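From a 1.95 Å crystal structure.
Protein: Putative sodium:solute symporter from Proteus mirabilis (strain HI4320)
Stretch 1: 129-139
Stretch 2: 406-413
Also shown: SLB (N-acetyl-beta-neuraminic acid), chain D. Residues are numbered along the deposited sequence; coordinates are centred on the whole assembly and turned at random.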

HETATM    1  N   MSE A 129      -6.225 -11.493  -1.255  1.00 24.88           N
HETATM    2  CA  MSE A 129      -5.978 -11.987   0.099  1.00 24.63           C
HETATM    3  C   MSE A 129      -4.562 -12.532   0.212  1.00 26.34           C
HETATM    4  O   MSE A 129      -3.837 -12.205   1.149  1.00 24.92           O
ATOM      5  N   LEU A 130      -4.143 -13.340  -0.754  1.00 23.68           N
ATOM      6  CA  LEU A 130      -2.777 -13.867  -0.764  1.00 25.78           C
ATOM      7  C   LEU A 130      -1.733 -12.788  -0.976  1.00 24.18           C
ATOM      8  O   LEU A 130      -0.703 -12.848  -0.341  1.00 26.65           O
ATOM      9  N   PHE A 131      -1.980 -11.806  -1.833  1.00 23.88           N
ATOM     10  CA  PHE A 131      -1.000 -10.753  -2.047  1.00 24.40           C
ATOM     11  C   PHE A 131      -0.774  -9.975  -0.743  1.00 25.32           C
ATOM     12  O   PHE A 131       0.373  -9.722  -0.321  1.00 26.35           O
ATOM     13  N   HIS A 132      -1.860  -9.647  -0.071  1.00 21.69           N
ATOM     14  CA  HIS A 132      -1.773  -8.857   1.158  1.00 21.87           C
ATOM     15  C   HIS A 132      -1.217  -9.565   2.379  1.00 23.44           C
ATOM     16  O   HIS A 132      -0.606  -8.902   3.249  1.00 23.99           O
ATOM     17  N   ILE A 133      -1.395 -10.873   2.451  1.00 22.28           N
ATOM     18  CA  ILE A 133      -0.601 -11.642   3.398  1.00 25.29           C
ATOM     19  C   ILE A 133       0.907 -11.445   3.187  1.00 26.77           C
ATOM     20  O   ILE A 133       1.656 -11.220   4.170  1.00 27.76           O
ATOM     21  N   GLY A 134       1.354 -11.491   1.927  1.00 26.27           N
ATOM     22  CA  GLY A 134       2.705 -11.110   1.595  1.00 26.72           C
ATOM     23  C   GLY A 134       3.082  -9.651   1.898  1.00 26.69           C
ATOM     24  O   GLY A 134       4.184  -9.383   2.387  1.00 25.23           O
ATOM     25  N   ARG A 135       2.208  -8.696   1.580  1.00 23.55           N
ATOM     26  CA  ARG A 135       2.560  -7.295   1.753  1.00 28.08           C
ATOM     27  C   ARG A 135       2.829  -6.977   3.245  1.00 27.47           C
ATOM     28  O   ARG A 135       3.793  -6.242   3.553  1.00 25.93           O
ATOM     29  N   VAL A 136       1.994  -7.529   4.134  1.00 25.33           N
ATOM     30  CA  VAL A 136       2.150  -7.386   5.555  1.00 26.15           C
ATOM     31  C   VAL A 136       3.524  -7.952   6.015  1.00 28.34           C
ATOM     32  O   VAL A 136       4.266  -7.277   6.829  1.00 26.01           O
ATOM     33  N   ALA A 137       3.849  -9.171   5.546  1.00 26.29           N
ATOM     34  CA  ALA A 137       5.120  -9.851   5.928  1.00 26.26           C
ATOM     35  C   ALA A 137       6.329  -9.034   5.466  1.00 24.17           C
ATOM     36  O   ALA A 137       7.244  -8.782   6.238  1.00 27.93           O
ATOM     37  N   ILE A 138       6.239  -8.515   4.267  1.00 25.24           N
ATOM     38  CA  ILE A 138       7.275  -7.691   3.687  1.00 27.89           C
ATOM     39  C   ILE A 138       7.439  -6.376   4.419  1.00 28.30           C
ATOM     40  O   ILE A 138       8.578  -5.947   4.664  1.00 26.09           O
ATOM     41  N   ILE A 139       6.311  -5.736   4.763  1.00 26.96           N
ATOM     42  CA  ILE A 139       6.324  -4.430   5.391  1.00 24.64           C
ATOM     43  C   ILE A 139       7.020  -4.604   6.762  1.00 25.45           C
ATOM     44  O   ILE A 139       7.782  -3.778   7.186  1.00 23.81           O
ATOM     45  N   ALA A 406       9.493 -16.939  -3.913  1.00 62.96           N
ATOM     46  CA  ALA A 406       8.733 -17.649  -4.933  1.00 61.65           C
ATOM     47  C   ALA A 406       7.233 -17.390  -4.789  1.00 62.48           C
ATOM     48  O   ALA A 406       6.669 -16.703  -5.647  1.00 62.26           O
ATOM     49  N   PHE A 407       6.584 -17.907  -3.731  1.00 63.20           N
ATOM     50  CA  PHE A 407       5.149 -17.592  -3.484  1.00 62.65           C
ATOM     51  C   PHE A 407       4.879 -16.104  -3.728  1.00 58.88           C
ATOM     52  O   PHE A 407       4.031 -15.734  -4.532  1.00 56.11           O
ATOM     53  N   ASN A 408       5.620 -15.255  -3.021  1.00 54.19           N
ATOM     54  CA  ASN A 408       5.338 -13.843  -3.023  1.00 52.60           C
ATOM     55  C   ASN A 408       5.425 -13.230  -4.434  1.00 52.53           C
ATOM     56  O   ASN A 408       4.486 -12.552  -4.908  1.00 50.00           O
ATOM     57  N   SER A 409       6.541 -13.481  -5.114  1.00 49.04           N
ATOM     58  CA  SER A 409       6.708 -12.940  -6.450  1.00 50.59           C
ATOM     59  C   SER A 409       5.638 -13.536  -7.393  1.00 49.23           C
ATOM     60  O   SER A 409       5.095 -12.822  -8.238  1.00 47.56           O
ATOM     61  N   LEU A 410       5.298 -14.810  -7.183  1.00 47.42           N
ATOM     62  CA  LEU A 410       4.265 -15.511  -7.959  1.00 45.87           C
ATOM     63  C   LEU A 410       2.850 -14.899  -7.814  1.00 44.30           C
ATOM     64  O   LEU A 410       2.167 -14.639  -8.821  1.00 41.15           O
ATOM     65  N   ILE A 411       2.421 -14.678  -6.563  1.00 44.25           N
ATOM     66  CA  ILE A 411       1.076 -14.104  -6.268  1.00 40.20           C
ATOM     67  C   ILE A 411       0.979 -12.621  -6.723  1.00 40.37           C
ATOM     68  O   ILE A 411      -0.076 -12.164  -7.207  1.00 38.15           O
ATOM     69  N   GLY A 412       2.101 -11.898  -6.577  1.00 36.84           N
ATOM     70  CA  GLY A 412       2.258 -10.535  -7.078  1.00 37.40           C
ATOM     71  C   GLY A 412       1.926 -10.383  -8.541  1.00 37.11           C
ATOM     72  O   GLY A 412       1.347  -9.380  -8.955  1.00 39.77           O
ATOM     73  N   LEU A 413       2.283 -11.383  -9.336  1.00 33.46           N
ATOM     74  CA  LEU A 413       1.958 -11.344 -10.731  1.00 32.53           C
ATOM     75  C   LEU A 413       0.434 -11.326 -11.005  1.00 29.75           C
ATOM     76  O   LEU A 413       0.014 -10.907 -12.100  1.00 32.15           O
TER

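No hydrogen bond joins the two helices, although a polar side chain, Asn408, sits at the heart of their contact; the packing rests on a few apolar side chains, with a glycine, Gly134, beside Phe407 and Asn408. The two segments belong to one chain, at least 270 residues apart in sequence wherever they touch. Their axes approach to 9.1 Å, with an angle of 131° between their N-to-C directions, so the helices run in broadly opposed senses but cross steeply, and together they bury a modest 363 Å².

The backbones come nearest at two places, where the CA atoms of Phe131 and Ile411 lie 5.8 Å apart and those of Gly134 and Asn408 6.0 Å apart. At the second, Gly134 is buried and leaves room for its neighbours: a CB modelled there at ideal geometry would point toward the other helix and lie only 3.2 Å from Asn408 OD1. The space instead admits Phe407 CE2 and Asn408 OD1, each 4.4 Å from Gly134 CA.

Ile411 fills the first close approach. Its CB points toward the first helix, and with chi1 t and chi2 p Ile411 CG1 comes within 3.5 Å of Leu130 CB and 3.5 Å of the backbone atom Phe131 N. Ile411 CG1 also lies 4.2 Å from Phe131 CB, so this one methylene is wedged against two successive residues. Leu130 also points inward, in the mt rotamer; its closest approach to Ile411 is through CB, and Leu130 CD1 also comes within 4.2 Å of Ile411 CD1, although the residue as a whole is exposed.

Phe407, with chi1 t at 152°, points toward the first helix and presents its ring edge. Leu130 O lies near the ring plane, 3.3 Å from Phe407 CZ, and Gly134 CA also lies at the edge; Leu130 CB adds an apolar contact 4.1 Å from Phe407 CE1. This residue is poorly ordered, so its finer contacts deserve caution. Phe131 leaves its CA sideways with chi1 t, and its ring reaches Gly412, where Phe131 CD1 is 3.7 Å from Gly412 CA. The approach is oblique to the ring.

Asn408 also starts out sideways, but chi1 t (163°) brings its amide nearer to the first helix. There Asn408 OD1 meets a methyl group, Ile138 CD1, at 3.3 Å. Ile138 points inward, and its mt conformation extends CD1 toward this amide, extending the contact one helical turn beyond Gly134.

Polar chemistry in the first helix is directed elsewhere. The Arg135 side chain begins sideways and leads away from the second helix, extended through chi3 (ttt) before turning at chi4 (73°). Arg135 NH1 donates a hydrogen bond to O1B of the bound N-acetyl-beta-neuraminic acid, 3.1 Å away with an N-H...acceptor angle of 161°; the oxygen lies near the guanidinium plane, as suits a carboxylate acceptor. Arg135 NH2 and His132 ND1 are hydrogen-bonded elsewhere in the structure. Arg135 thus serves the ligand and takes no part in the packing against the second helix.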

HETATM    1  CB  MSE A 129      -7.024 -13.002   0.462  1.00 22.91           C
HETATM    2  CG  MSE A 129      -8.326 -12.295   0.682  1.00 24.85           C
HETATM    3 SE   MSE A 129      -9.619 -13.563   1.469  1.00 34.45          SE
HETATM    4  CE  MSE A 129     -10.083 -14.469  -0.210  1.00 28.73           C
ATOM      5  CB  LEU A 130      -2.609 -14.962  -1.816  1.00 27.40           C
ATOM      6  CG  LEU A 130      -3.444 -16.203  -1.518  1.00 33.75           C
ATOM      7  CD1 LEU A 130      -3.489 -17.131  -2.729  1.00 37.60           C
ATOM      8  CD2 LEU A 130      -2.915 -16.909  -0.273  1.00 35.23           C
ATOM      9  CB  PHE A 131      -1.350  -9.769  -3.166  1.00 25.52           C
ATOM     10  CG  PHE A 131      -0.284  -8.715  -3.355  1.00 28.82           C
ATOM     11  CD1 PHE A 131       0.944  -9.048  -3.927  1.00 33.29           C
ATOM     12  CD2 PHE A 131      -0.439  -7.403  -2.840  1.00 32.68           C
ATOM     13  CE1 PHE A 131       1.969  -8.083  -4.052  1.00 37.34           C
ATOM     14  CE2 PHE A 131       0.581  -6.438  -2.950  1.00 32.97           C
ATOM     15  CZ  PHE A 131       1.782  -6.772  -3.556  1.00 35.63           C
ATOM     16  CB  HIS A 132      -3.087  -8.133   1.413  1.00 22.73           C
ATOM     17  CG  HIS A 132      -3.195  -6.926   0.558  1.00 20.94           C
ATOM     18  ND1 HIS A 132      -3.011  -5.659   1.052  1.00 20.87           N
ATOM     19  CD2 HIS A 132      -3.237  -6.812  -0.777  1.00 21.58           C
ATOM     20  CE1 HIS A 132      -3.037  -4.796   0.063  1.00 22.20           C
ATOM     21  NE2 HIS A 132      -3.188  -5.467  -1.063  1.00 24.45           N
ATOM     22  CB  ILE A 133      -0.948 -13.107   3.348  1.00 28.18           C
ATOM     23  CG1 ILE A 133      -2.405 -13.310   3.784  1.00 31.12           C
ATOM     24  CG2 ILE A 133       0.007 -13.917   4.239  1.00 29.64           C
ATOM     25  CD1 ILE A 133      -2.582 -13.382   5.277  1.00 35.56           C
ATOM     26  CB  ARG A 135       1.491  -6.370   1.115  1.00 27.52           C
ATOM     27  CG  ARG A 135       1.637  -4.886   1.400  1.00 26.56           C
ATOM     28  CD  ARG A 135       0.519  -4.123   0.721  1.00 24.94           C
ATOM     29  NE  ARG A 135       0.323  -2.760   1.198  1.00 24.06           N
ATOM     30  CZ  ARG A 135       1.131  -1.753   0.935  1.00 24.43           C
ATOM     31  NH1 ARG A 135       2.211  -1.950   0.159  1.00 24.40           N
ATOM     32  NH2 ARG A 135       0.870  -0.533   1.459  1.00 22.96           N
ATOM     33  CB  VAL A 136       1.037  -8.094   6.335  1.00 25.90           C
ATOM     34  CG1 VAL A 136       1.345  -8.142   7.827  1.00 27.76           C
ATOM     35  CG2 VAL A 136      -0.295  -7.407   6.123  1.00 25.60           C
ATOM     36  CB  ALA A 137       5.188 -11.262   5.388  1.00 25.45           C
ATOM     37  CB  ILE A 138       7.072  -7.510   2.173  1.00 31.34           C
ATOM     38  CG1 ILE A 138       7.343  -8.864   1.488  1.00 36.21           C
ATOM     39  CG2 ILE A 138       8.066  -6.506   1.610  1.00 34.28           C
ATOM     40  CD1 ILE A 138       7.196  -8.912  -0.021  1.00 39.25           C
ATOM     41  CB  ILE A 139       4.932  -3.819   5.566  1.00 22.26           C
ATOM     42  CG1 ILE A 139       4.471  -3.186   4.248  1.00 25.62           C
ATOM     43  CG2 ILE A 139       4.960  -2.731   6.624  1.00 22.95           C
ATOM     44  CD1 ILE A 139       2.997  -2.821   4.235  1.00 23.37           C
ATOM     45  CB  ALA A 406       9.032 -19.139  -4.897  1.00 60.26           C
ATOM     46  CB  PHE A 407       4.682 -17.913  -2.049  1.00 64.67           C
ATOM     47  CG  PHE A 407       3.525 -17.032  -1.582  1.00 73.40           C
ATOM     48  CD1 PHE A 407       2.210 -17.323  -1.952  1.00 75.66           C
ATOM     49  CD2 PHE A 407       3.758 -15.873  -0.816  1.00 75.20           C
ATOM     50  CE1 PHE A 407       1.156 -16.506  -1.550  1.00 79.33           C
ATOM     51  CE2 PHE A 407       2.707 -15.047  -0.423  1.00 79.18           C
ATOM     52  CZ  PHE A 407       1.403 -15.372  -0.781  1.00 82.88           C
ATOM     53  CB  ASN A 408       6.278 -13.126  -2.063  1.00 54.76           C
ATOM     54  CG  ASN A 408       6.310 -11.649  -2.317  1.00 59.15           C
ATOM     55  OD1 ASN A 408       5.393 -10.920  -1.918  1.00 64.56           O
ATOM     56  ND2 ASN A 408       7.342 -11.194  -3.027  1.00 59.66           N
ATOM     57  CB  SER A 409       8.141 -13.123  -6.974  1.00 50.43           C
ATOM     58  OG  SER A 409       8.350 -14.416  -7.475  1.00 56.43           O
ATOM     59  CB  LEU A 410       4.234 -16.977  -7.532  1.00 45.23           C
ATOM     60  CG  LEU A 410       3.326 -17.915  -8.295  1.00 47.57           C
ATOM     61  CD1 LEU A 410       3.591 -17.772  -9.780  1.00 50.43           C
ATOM     62  CD2 LEU A 410       3.597 -19.334  -7.817  1.00 52.93           C
ATOM     63  CB  ILE A 411       0.730 -14.252  -4.762  1.00 44.44           C
ATOM     64  CG1 ILE A 411      -0.650 -13.709  -4.483  1.00 42.81           C
ATOM     65  CG2 ILE A 411       1.713 -13.518  -3.878  1.00 46.41           C
ATOM     66  CD1 ILE A 411      -1.704 -14.376  -5.370  1.00 47.62           C
ATOM     67  CB  LEU A 413       2.558 -12.545 -11.419  1.00 31.89           C
ATOM     68  CG  LEU A 413       4.085 -12.685 -11.415  1.00 31.39           C
ATOM     69  CD1 LEU A 413       4.470 -14.056 -11.990  1.00 30.12           C
ATOM     70  CD2 LEU A 413       4.673 -11.555 -12.221  1.00 29.85           C
TER
HETATM   71  C1  SLB D 503       4.305   1.691  -0.278  1.00 27.24           C
HETATM   72  C2  SLB D 503       3.761   2.018  -1.642  1.00 25.15           C
HETATM   73  C3  SLB D 503       4.699   1.469  -2.691  1.00 24.67           C
HETATM   74  C4  SLB D 503       4.336   1.941  -4.117  1.00 25.99           C
HETATM   75  C5  SLB D 503       4.398   3.468  -4.070  1.00 26.42           C
HETATM   76  C6  SLB D 503       3.430   3.999  -2.992  1.00 26.08           C
HETATM   77  C7  SLB D 503       3.419   5.526  -2.835  1.00 24.20           C
HETATM   78  C8  SLB D 503       2.469   5.968  -1.753  1.00 22.85           C
HETATM   79  C9  SLB D 503       2.334   7.489  -1.711  1.00 24.83           C
HETATM   80  C10 SLB D 503       4.899   4.831  -6.065  1.00 28.16           C
HETATM   81  C11 SLB D 503       4.235   5.591  -7.183  1.00 31.60           C
HETATM   82  N5  SLB D 503       4.054   4.050  -5.375  1.00 27.84           N
HETATM   83  O1A SLB D 503       5.043   2.560   0.301  1.00 24.48           O
HETATM   84  O1B SLB D 503       4.043   0.529   0.217  1.00 29.61           O
HETATM   85  O2  SLB D 503       2.427   1.465  -1.823  1.00 24.77           O
HETATM   86  O4  SLB D 503       5.298   1.437  -5.106  1.00 24.67           O
HETATM   87  O6  SLB D 503       3.769   3.458  -1.718  1.00 27.94           O
HETATM   88  O7  SLB D 503       4.713   6.008  -2.459  1.00 23.82           O
HETATM   89  O8  SLB D 503       1.191   5.377  -1.958  1.00 25.09           O
HETATM   90  O9  SLB D 503       1.723   8.020  -2.914  1.00 27.58           O
HETATM   91  O10 SLB D 503       6.100   4.965  -5.778  1.00 26.82           O